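Local coordinates for prohead core protein protease (Enterobacteria phage T4, PDB 5JBL) that acts as the serine protease of the phage prohead core, switching on by self-cleavage and processing prohead proteins so that space is freed for the DNA genome, at residues Gly31-Leu43 against Gly52-Leu64. The protein carries 3 engineered substitutions. Residues are numbered along the deposited sequence; the frame is centred on the assembly and turned at random.
Sequences GQPGEIIDGVPML and GLKPGLYIEGIFL. Engineered in segment 52-64: L64 (natural residue Met).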
loop_
_atom_site.group_PDB
_atom_site.type_symbol
_atom_site.label_atom_id
_atom_site.label_comp_id
_atom_site.label_asym_id
_atom_site.label_seq_id
_atom_site.Cartn_x
_atom_site.Cartn_y
_atom_site.Cartn_z
ATOM N N GLY C 31 14.806 -16.347 -18.539
ATOM C CA GLY C 31 13.720 -16.602 -19.467
ATOM C C GLY C 31 12.435 -16.998 -18.777
ATOM O O GLY C 31 12.257 -16.841 -17.568
ATOM N N GLN C 32 11.503 -17.516 -19.582
ATOM C CA GLN C 32 10.172 -17.846 -19.084
ATOM C C GLN C 32 10.081 -19.341 -18.861
ATOM O O GLN C 32 10.283 -20.112 -19.817
ATOM C CB GLN C 32 9.093 -17.405 -20.065
ATOM C CG GLN C 32 8.962 -15.905 -20.268
ATOM C CD GLN C 32 8.041 -15.585 -21.432
ATOM O OE1 GLN C 32 8.264 -16.066 -22.536
ATOM N NE2 GLN C 32 6.989 -14.799 -21.187
ATOM N N PRO C 33 9.824 -19.795 -17.642
ATOM C CA PRO C 33 9.636 -21.232 -17.429
ATOM C C PRO C 33 8.410 -21.720 -18.185
ATOM O O PRO C 33 7.380 -21.042 -18.245
ATOM C CB PRO C 33 9.456 -21.352 -15.912
ATOM C CG PRO C 33 9.929 -20.088 -15.339
ATOM C CD PRO C 33 9.900 -19.027 -16.391
ATOM N N GLY C 34 8.525 -22.917 -18.743
ATOM C CA GLY C 34 7.579 -23.422 -19.709
ATOM C C GLY C 34 6.260 -23.924 -19.177
ATOM O O GLY C 34 5.406 -24.298 -19.984
ATOM N N GLU C 35 6.043 -23.941 -17.861
ATOM C CA GLU C 35 4.814 -24.504 -17.306
ATOM C C GLU C 35 4.253 -23.599 -16.224
ATOM O O GLU C 35 4.961 -23.219 -15.287
ATOM C CB GLU C 35 5.039 -25.900 -16.714
ATOM C CG GLU C 35 5.659 -26.900 -17.669
ATOM C CD GLU C 35 4.807 -27.142 -18.900
ATOM O OE1 GLU C 35 3.570 -26.966 -18.815
ATOM O OE2 GLU C 35 5.377 -27.504 -19.955
ATOM N N ILE C 36 2.979 -23.262 -16.357
ATOM C CA ILE C 36 2.220 -22.602 -15.306
ATOM C C ILE C 36 1.010 -23.476 -15.028
ATOM O O ILE C 36 0.252 -23.792 -15.952
ATOM C CB ILE C 36 1.803 -21.184 -15.714
ATOM C CG1 ILE C 36 3.048 -20.319 -15.927
ATOM C CG2 ILE C 36 0.801 -20.619 -14.703
ATOM C CD1 ILE C 36 2.754 -18.973 -16.527
ATOM N N ILE C 37 0.849 -23.899 -13.776
ATOM C CA ILE C 37 -0.168 -24.882 -13.405
ATOM C C ILE C 37 -1.034 -24.291 -12.301
ATOM O O ILE C 37 -0.551 -24.056 -11.189
ATOM C CB ILE C 37 0.458 -26.212 -12.958
ATOM C CG1 ILE C 37 1.386 -26.770 -14.042
ATOM C CG2 ILE C 37 -0.617 -27.216 -12.670
ATOM C CD1 ILE C 37 2.854 -26.483 -13.815
ATOM N N ASP C 38 -2.310 -24.077 -12.599
ATOM C CA ASP C 38 -3.241 -23.422 -11.691
ATOM C C ASP C 38 -4.277 -24.421 -11.207
ATOM O O ASP C 38 -4.905 -25.106 -12.018
ATOM C CB ASP C 38 -3.934 -22.251 -12.391
ATOM C CG ASP C 38 -4.637 -21.308 -11.424
ATOM O OD1 ASP C 38 -4.523 -21.469 -10.183
ATOM O OD2 ASP C 38 -5.302 -20.377 -11.923
ATOM N N GLY C 39 -4.464 -24.484 -9.892
ATOM C CA GLY C 39 -5.618 -25.142 -9.314
ATOM C C GLY C 39 -5.515 -26.635 -9.099
ATOM O O GLY C 39 -6.543 -27.275 -8.838
ATOM N N VAL C 40 -4.329 -27.221 -9.196
ATOM C CA VAL C 40 -4.205 -28.656 -8.946
ATOM C C VAL C 40 -4.384 -28.919 -7.456
ATOM O O VAL C 40 -3.681 -28.313 -6.636
ATOM C CB VAL C 40 -2.865 -29.208 -9.450
ATOM C CG1 VAL C 40 -2.675 -30.631 -8.957
ATOM C CG2 VAL C 40 -2.848 -29.195 -10.964
ATOM N N PRO C 41 -5.347 -29.755 -7.060
ATOM C CA PRO C 41 -5.559 -30.046 -5.634
ATOM C C PRO C 41 -4.524 -31.041 -5.133
ATOM O O PRO C 41 -4.582 -32.237 -5.441
ATOM C CB PRO C 41 -6.982 -30.628 -5.607
ATOM C CG PRO C 41 -7.569 -30.320 -6.977
ATOM C CD PRO C 41 -6.399 -30.349 -7.896
ATOM N N MET C 42 -3.580 -30.549 -4.343
ATOM C CA MET C 42 -2.461 -31.337 -3.847
ATOM C C MET C 42 -2.767 -31.827 -2.440
ATOM O O MET C 42 -3.407 -31.132 -1.646
ATOM C CB MET C 42 -1.181 -30.500 -3.837
ATOM C CG MET C 42 -0.832 -29.860 -5.171
ATOM S SD MET C 42 -0.114 -31.035 -6.320
ATOM C CE MET C 42 1.317 -31.521 -5.380
ATOM N N LEU C 43 -2.283 -33.026 -2.128
ATOM C CA LEU C 43 -2.523 -33.606 -0.813
ATOM C C LEU C 43 -1.673 -32.923 0.255
ATOM O O LEU C 43 -0.459 -32.758 0.091
ATOM C CB LEU C 43 -2.238 -35.106 -0.846
ATOM C CG LEU C 43 -2.683 -35.911 0.377
ATOM C CD1 LEU C 43 -4.151 -35.674 0.644
ATOM C CD2 LEU C 43 -2.413 -37.393 0.160
ATOM N N GLY C 52 -7.983 -33.529 3.072
ATOM C CA GLY C 52 -7.083 -32.391 3.178
ATOM C C GLY C 52 -6.344 -32.069 1.891
ATOM O O GLY C 52 -5.241 -32.559 1.663
ATOM N N LEU C 53 -6.962 -31.245 1.047
ATOM C CA LEU C 53 -6.413 -30.855 -0.245
ATOM C C LEU C 53 -6.288 -29.345 -0.312
ATOM O O LEU C 53 -7.200 -28.625 0.102
ATOM C CB LEU C 53 -7.297 -31.332 -1.395
ATOM C CG LEU C 53 -7.378 -32.845 -1.512
ATOM C CD1 LEU C 53 -8.455 -33.250 -2.511
ATOM C CD2 LEU C 53 -6.015 -33.403 -1.888
ATOM N N LYS C 54 -5.172 -28.866 -0.855
ATOM C CA LYS C 54 -5.000 -27.439 -1.088
ATOM C C LYS C 54 -4.658 -27.201 -2.552
ATOM O O LYS C 54 -3.633 -27.712 -3.038
ATOM C CB LYS C 54 -3.915 -26.851 -0.172
ATOM C CG LYS C 54 -2.549 -27.510 -0.266
ATOM C CD LYS C 54 -1.624 -26.962 0.802
ATOM C CE LYS C 54 -1.528 -25.449 0.729
ATOM N NZ LYS C 54 -0.419 -24.944 1.576
ATOM N N PRO C 55 -5.468 -26.456 -3.295
ATOM C CA PRO C 55 -5.045 -26.034 -4.628
ATOM C C PRO C 55 -3.912 -25.027 -4.522
ATOM O O PRO C 55 -3.664 -24.434 -3.473
ATOM C CB PRO C 55 -6.301 -25.386 -5.222
ATOM C CG PRO C 55 -7.409 -25.675 -4.252
ATOM C CD PRO C 55 -6.768 -25.878 -2.926
ATOM N N GLY C 56 -3.225 -24.835 -5.637
ATOM C CA GLY C 56 -2.153 -23.862 -5.682
ATOM C C GLY C 56 -1.861 -23.492 -7.115
ATOM O O GLY C 56 -2.232 -24.205 -8.053
ATOM N N LEU C 57 -1.186 -22.365 -7.271
ATOM C CA LEU C 57 -0.701 -21.898 -8.558
ATOM C C LEU C 57 0.799 -22.116 -8.576
ATOM O O LEU C 57 1.505 -21.611 -7.695
ATOM C CB LEU C 57 -1.039 -20.425 -8.748
ATOM C CG LEU C 57 -0.489 -19.744 -9.992
ATOM C CD1 LEU C 57 -1.009 -20.402 -11.252
ATOM C CD2 LEU C 57 -0.925 -18.285 -9.930
ATOM N N TYR C 58 1.290 -22.854 -9.573
ATOM C CA TYR C 58 2.696 -23.235 -9.622
ATOM C C TYR C 58 3.378 -22.754 -10.889
ATOM O O TYR C 58 2.798 -22.799 -11.975
ATOM C CB TYR C 58 2.852 -24.753 -9.520
ATOM C CG TYR C 58 2.611 -25.241 -8.130
ATOM C CD1 TYR C 58 3.671 -25.385 -7.255
ATOM C CD2 TYR C 58 1.326 -25.505 -7.671
ATOM C CE1 TYR C 58 3.480 -25.807 -5.975
ATOM C CE2 TYR C 58 1.121 -25.935 -6.368
ATOM C CZ TYR C 58 2.219 -26.077 -5.527
ATOM O OH TYR C 58 2.076 -26.493 -4.227
ATOM N N ILE C 59 4.629 -22.317 -10.742
ATOM C CA ILE C 59 5.518 -22.047 -11.862
ATOM C C ILE C 59 6.570 -23.151 -11.872
ATOM O O ILE C 59 7.233 -23.381 -10.850
ATOM C CB ILE C 59 6.153 -20.654 -11.740
ATOM C CG1 ILE C 59 5.044 -19.596 -11.688
ATOM C CG2 ILE C 59 7.110 -20.409 -12.905
ATOM C CD1 ILE C 59 5.517 -18.232 -11.248
ATOM N N GLU C 60 6.713 -23.843 -13.009
ATOM C CA GLU C 60 7.653 -24.960 -13.096
ATOM C C GLU C 60 8.428 -24.910 -14.408
ATOM O O GLU C 60 7.838 -24.754 -15.485
ATOM C CB GLU C 60 6.924 -26.306 -12.962
ATOM C CG GLU C 60 7.856 -27.504 -12.832
ATOM C CD GLU C 60 7.110 -28.834 -12.739
ATOM O OE1 GLU C 60 7.385 -29.723 -13.577
ATOM O OE2 GLU C 60 6.254 -28.997 -11.837
ATOM N N GLY C 61 9.744 -25.060 -14.312
ATOM C CA GLY C 61 10.562 -25.162 -15.515
ATOM C C GLY C 61 12.003 -24.794 -15.201
ATOM O O GLY C 61 12.453 -24.911 -14.060
ATOM N N ILE C 62 12.700 -24.334 -16.234
ATOM C CA ILE C 62 14.112 -23.993 -16.097
ATOM C C ILE C 62 14.255 -22.750 -15.235
ATOM O O ILE C 62 13.716 -21.681 -15.556
ATOM C CB ILE C 62 14.760 -23.795 -17.471
ATOM C CG1 ILE C 62 14.829 -25.139 -18.203
ATOM C CG2 ILE C 62 16.138 -23.152 -17.329
ATOM C CD1 ILE C 62 15.295 -25.034 -19.640
ATOM N N PHE C 63 14.992 -22.880 -14.134
ATOM C CA PHE C 63 15.248 -21.737 -13.270
ATOM C C PHE C 63 16.664 -21.189 -13.394
ATOM O O PHE C 63 16.869 -20.009 -13.128
ATOM C CB PHE C 63 14.995 -22.100 -11.800
ATOM C CG PHE C 63 13.528 -22.247 -11.424
ATOM C CD1 PHE C 63 12.516 -21.906 -12.304
ATOM C CD2 PHE C 63 13.180 -22.737 -10.170
ATOM C CE1 PHE C 63 11.168 -22.043 -11.946
ATOM C CE2 PHE C 63 11.852 -22.873 -9.796
ATOM C CZ PHE C 63 10.836 -22.521 -10.687
ATOM N N LEU C 64 17.640 -22.021 -13.755
ATOM C CA LEU C 64 19.019 -21.603 -13.977
ATOM C C LEU C 64 19.644 -22.536 -15.006
ATOM O O LEU C 64 19.175 -23.659 -15.220
ATOM C CB LEU C 64 19.857 -21.631 -12.684
ATOM C CG LEU C 64 19.417 -20.774 -11.492
ATOM C CD1 LEU C 64 18.526 -21.591 -10.566
ATOM C CD2 LEU C 64 20.609 -20.216 -10.743
HETATM O O HOH W 1 11.380 -24.034 -18.791
#
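G39 N hydrogen-bonds G56 O (2.9 Å) from above the carbonyl plane, where the antiparallel pairing slips by one residue between D38-L57 and M42-K54, splitting this beta hairpin into two ladders: 35-38 on 57-60, and 42-43 on 53-54. At the slip G56 N is buried without a polar partner, and V40 O takes a CA-H contact from P55. M42 N reaches K54 O from 57° out of plane, whereas K54 N returns to M42 O in the carbonyl plane. The longer ladder is gripped firmly by the I37-Y58 pair, with Y58 N to I37 O at 2.7 Å; at E35 it is lopsided, E60 N to E35 O being nearly straight but the return bond weak. A water accepts from both G34 N and I62 N. Next to this corner P33 CG packs 3.7 Å from I59 CG2 and at the edge of the F63 ring. L57, its CG anti to the backbone N (chi1 175°), brings CD1 against D38 CB (3.6 Å) and alongside I36 CG2, facing helix 142-151, where R151 salt-bridges D38. Y58 OH bonds R134 and E120. Strand 53-65 also pairs with 128-135. With few backbone bonds, the slip is probably the weaker join.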